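Local coordinates for biotin binding protein A (Gallus gallus, PDB 2C1S) that binds biotin, as other members of the avidin family do, and holds biotin-D-sulfoxide in its pocket as a tetramer, at residues Ala53-Gly58 with Gln63-Phe68. Numbering follows the deposited sequence.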
ATOM      1  N   ALA A  53      12.790  -4.227 -14.841  1.00 19.26           N
ATOM      2  CA  ALA A  53      13.229  -3.143 -15.720  1.00 19.04           C
ATOM      3  C   ALA A  53      13.619  -1.954 -14.888  1.00 19.17           C
ATOM      4  O   ALA A  53      12.997  -1.684 -13.857  1.00 17.24           O
ATOM      5  CB  ALA A  53      12.157  -2.738 -16.683  1.00 18.96           C
ATOM      6  N   GLN A  54      14.627  -1.224 -15.377  1.00 19.56           N
ATOM      7  CA  GLN A  54      15.125   0.006 -14.764  1.00 19.90           C
ATOM      8  C   GLN A  54      15.135   1.181 -15.745  1.00 21.01           C
ATOM      9  O   GLN A  54      15.455   1.006 -16.943  1.00 20.30           O
ATOM     10  CB  GLN A  54      16.540  -0.215 -14.213  1.00 20.32           C
ATOM     11  CG  GLN A  54      17.034   1.006 -13.483  1.00 19.60           C
ATOM     12  CD  GLN A  54      18.386   0.827 -12.850  1.00 24.50           C
ATOM     13  OE1 GLN A  54      19.304   0.321 -13.486  1.00 20.52           O
ATOM     14  NE2 GLN A  54      18.522   1.272 -11.584  1.00 24.19           N
ATOM     15  N   GLN A  55      14.766   2.363 -15.253  1.00 21.18           N
ATOM     16  CA  GLN A  55      14.869   3.576 -16.048  1.00 22.56           C
ATOM     17  C   GLN A  55      16.344   3.860 -16.398  1.00 24.10           C
ATOM     18  O   GLN A  55      17.243   3.463 -15.670  1.00 23.29           O
ATOM     19  CB  GLN A  55      14.232   4.790 -15.368  1.00 22.51           C
ATOM     20  CG  GLN A  55      12.725   4.662 -15.143  1.00 23.15           C
ATOM     21  CD  GLN A  55      11.897   5.038 -16.352  1.00 23.93           C
ATOM     22  OE1 GLN A  55      12.411   5.462 -17.405  1.00 23.25           O
ATOM     23  NE2 GLN A  55      10.601   4.917 -16.205  1.00 22.92           N
ATOM     24  N   PRO A  56      16.572   4.506 -17.545  1.00 26.04           N
ATOM     25  CA  PRO A  56      17.905   5.017 -17.892  1.00 27.81           C
ATOM     26  C   PRO A  56      18.391   6.040 -16.850  1.00 29.57           C
ATOM     27  O   PRO A  56      17.608   6.906 -16.424  1.00 29.19           O
ATOM     28  CB  PRO A  56      17.687   5.675 -19.263  1.00 27.40           C
ATOM     29  CG  PRO A  56      16.200   5.909 -19.350  1.00 27.05           C
ATOM     30  CD  PRO A  56      15.581   4.772 -18.601  1.00 26.05           C
ATOM     31  N   PRO A  57      19.672   5.946 -16.425  1.00 31.22           N
ATOM     32  CA  PRO A  57      20.168   7.010 -15.558  1.00 32.42           C
ATOM     33  C   PRO A  57      19.923   8.399 -16.153  1.00 33.91           C
ATOM     34  O   PRO A  57      20.085   8.605 -17.373  1.00 34.33           O
ATOM     35  CB  PRO A  57      21.672   6.707 -15.444  1.00 32.62           C
ATOM     36  CG  PRO A  57      21.962   5.755 -16.596  1.00 32.96           C
ATOM     37  CD  PRO A  57      20.705   4.937 -16.687  1.00 30.80           C
ATOM     38  N   GLY A  58      19.449   9.316 -15.311  1.00 34.89           N
ATOM     39  CA  GLY A  58      19.462  10.747 -15.628  1.00 37.03           C
ATOM     40  C   GLY A  58      20.871  11.309 -15.425  1.00 38.55           C
ATOM     41  O   GLY A  58      21.823  10.559 -15.171  1.00 38.23           O
ATOM     42  N   GLN A  63      20.073   8.092  -8.844  1.00 26.95           N
ATOM     43  CA  GLN A  63      19.918   6.780  -9.468  1.00 24.36           C
ATOM     44  C   GLN A  63      18.478   6.553  -9.932  1.00 23.29           C
ATOM     45  O   GLN A  63      17.548   7.050  -9.281  1.00 22.45           O
ATOM     46  CB  GLN A  63      20.346   5.697  -8.497  1.00 24.48           C
ATOM     47  CG  GLN A  63      21.775   5.907  -8.013  1.00 25.33           C
ATOM     48  CD  GLN A  63      22.750   5.654  -9.124  1.00 28.36           C
ATOM     49  OE1 GLN A  63      22.542   4.762  -9.960  1.00 27.07           O
ATOM     50  NE2 GLN A  63      23.817   6.442  -9.161  1.00 28.09           N
ATOM     51  N   PRO A  64      18.299   5.845 -11.078  1.00 22.05           N
ATOM     52  CA  PRO A  64      16.964   5.679 -11.662  1.00 21.54           C
ATOM     53  C   PRO A  64      16.108   4.657 -10.949  1.00 20.62           C
ATOM     54  O   PRO A  64      16.630   3.682 -10.363  1.00 21.06           O
ATOM     55  CB  PRO A  64      17.256   5.237 -13.102  1.00 21.51           C
ATOM     56  CG  PRO A  64      18.568   4.547 -13.016  1.00 22.66           C
ATOM     57  CD  PRO A  64      19.348   5.267 -11.939  1.00 21.88           C
ATOM     58  N   THR A  65      14.794   4.859 -11.028  1.00 18.75           N
ATOM     59  CA  THR A  65      13.866   3.921 -10.405  1.00 17.88           C
ATOM     60  C   THR A  65      13.817   2.618 -11.211  1.00 17.86           C
ATOM     61  O   THR A  65      14.195   2.592 -12.391  1.00 17.68           O
ATOM     62  CB  THR A  65      12.452   4.507 -10.299  1.00 17.86           C
ATOM     63  OG1 THR A  65      12.006   4.863 -11.614  1.00 18.14           O
ATOM     64  CG2 THR A  65      12.420   5.733  -9.360  1.00 16.36           C
ATOM     65  N   PHE A  66      13.397   1.534 -10.554  1.00 17.04           N
ATOM     66  CA  PHE A  66      13.285   0.228 -11.167  1.00 16.94           C
ATOM     67  C   PHE A  66      12.248  -0.625 -10.443  1.00 17.22           C
ATOM     68  O   PHE A  66      11.836  -0.307  -9.323  1.00 17.64           O
ATOM     69  CB  PHE A  66      14.646  -0.493 -11.113  1.00 17.44           C
ATOM     70  CG  PHE A  66      15.135  -0.763  -9.730  1.00 16.48           C
ATOM     71  CD1 PHE A  66      14.982  -2.021  -9.165  1.00 13.65           C
ATOM     72  CD2 PHE A  66      15.829   0.237  -9.002  1.00 17.55           C
ATOM     73  CE1 PHE A  66      15.460  -2.299  -7.864  1.00 20.68           C
ATOM     74  CE2 PHE A  66      16.304  -0.030  -7.694  1.00 14.88           C
ATOM     75  CZ  PHE A  66      16.137  -1.293  -7.136  1.00 15.60           C
ATOM     76  N   GLY A  67      11.848  -1.725 -11.063  1.00 16.34           N
ATOM     77  CA  GLY A  67      10.864  -2.593 -10.484  1.00 16.00           C
ATOM     78  C   GLY A  67      11.108  -4.005 -10.956  1.00 15.52           C
ATOM     79  O   GLY A  67      11.716  -4.227 -12.027  1.00 16.40           O
ATOM     80  N   PHE A  68      10.639  -4.968 -10.190  1.00 16.07           N
ATOM     81  CA  PHE A  68      10.659  -6.373 -10.640  1.00 15.75           C
ATOM     82  C   PHE A  68       9.521  -7.225 -10.086  1.00 15.25           C
ATOM     83  O   PHE A  68       8.961  -6.924  -9.048  1.00 14.87           O
ATOM     84  CB  PHE A  68      12.030  -7.054 -10.423  1.00 15.01           C
ATOM     85  CG  PHE A  68      12.509  -7.082  -8.990  1.00 14.90           C
ATOM     86  CD1 PHE A  68      12.178  -8.139  -8.145  1.00 13.32           C
ATOM     87  CD2 PHE A  68      13.348  -6.066  -8.509  1.00 15.67           C
ATOM     88  CE1 PHE A  68      12.638  -8.170  -6.843  1.00 16.57           C
ATOM     89  CE2 PHE A  68      13.826  -6.105  -7.203  1.00 15.43           C
ATOM     90  CZ  PHE A  68      13.453  -7.120  -6.371  1.00 12.89           C
TER
HETATM   91  O   HOH W   1      20.833   2.113 -10.004  1.00 26.58           O
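Gln54 lies against Pro64 and Phe66 where the hairpin of strands 48-54 and 66-71 opens into its loop, at one end of the eight-stranded antiparallel avidin barrel. Ala53 and Gly67 form a hydrogen-bonded pair, Ala53 N to Gly67 O and Gly67 N to Ala53 O both 3.0 Å; Gln54 and Phe66 follow as a non-hydrogen-bonded pair with CB atoms 3.6 Å apart. A further bond, Gln55 N to Thr65 O at 2.9 Å, continues the pairing one step further. With CG anti to the backbone N (chi1 -176°) and the chain extended beyond it, Gln54 reaches to segment 63-68 and brings NE2 to Pro64 O (3.3 Å). That carbonyl is met from above its plane, 42° out of it. Water 1 accepts a second bond from NE2 and donates to Gln63 OE1, joining the amide also to Gln63, just before Pro64. The amide stands nearly upright to the Phe66 ring, planes 84° apart, with NE2 3.9 Å from CD2. An alanine at Gln54 is likely to leave Pro64 O without this amide donor and open a gap beside the Phe66 ring. The Pro64 ring packs against the Gln55 carbonyl, CB 3.1 Å from Gln55 O. Leu7 and Leu24 also touch Gln54, while Phe66 runs on to Leu95 and Met97. Gln55 and Thr65 lie side by side, Gln55 CG 3.6 Å from Thr65 OG1, and carry their polar ends to a second subunit: Gln55 NE2 bonds Ser77 O, and Thr65 OG1 Asp76 O, both of that second subunit.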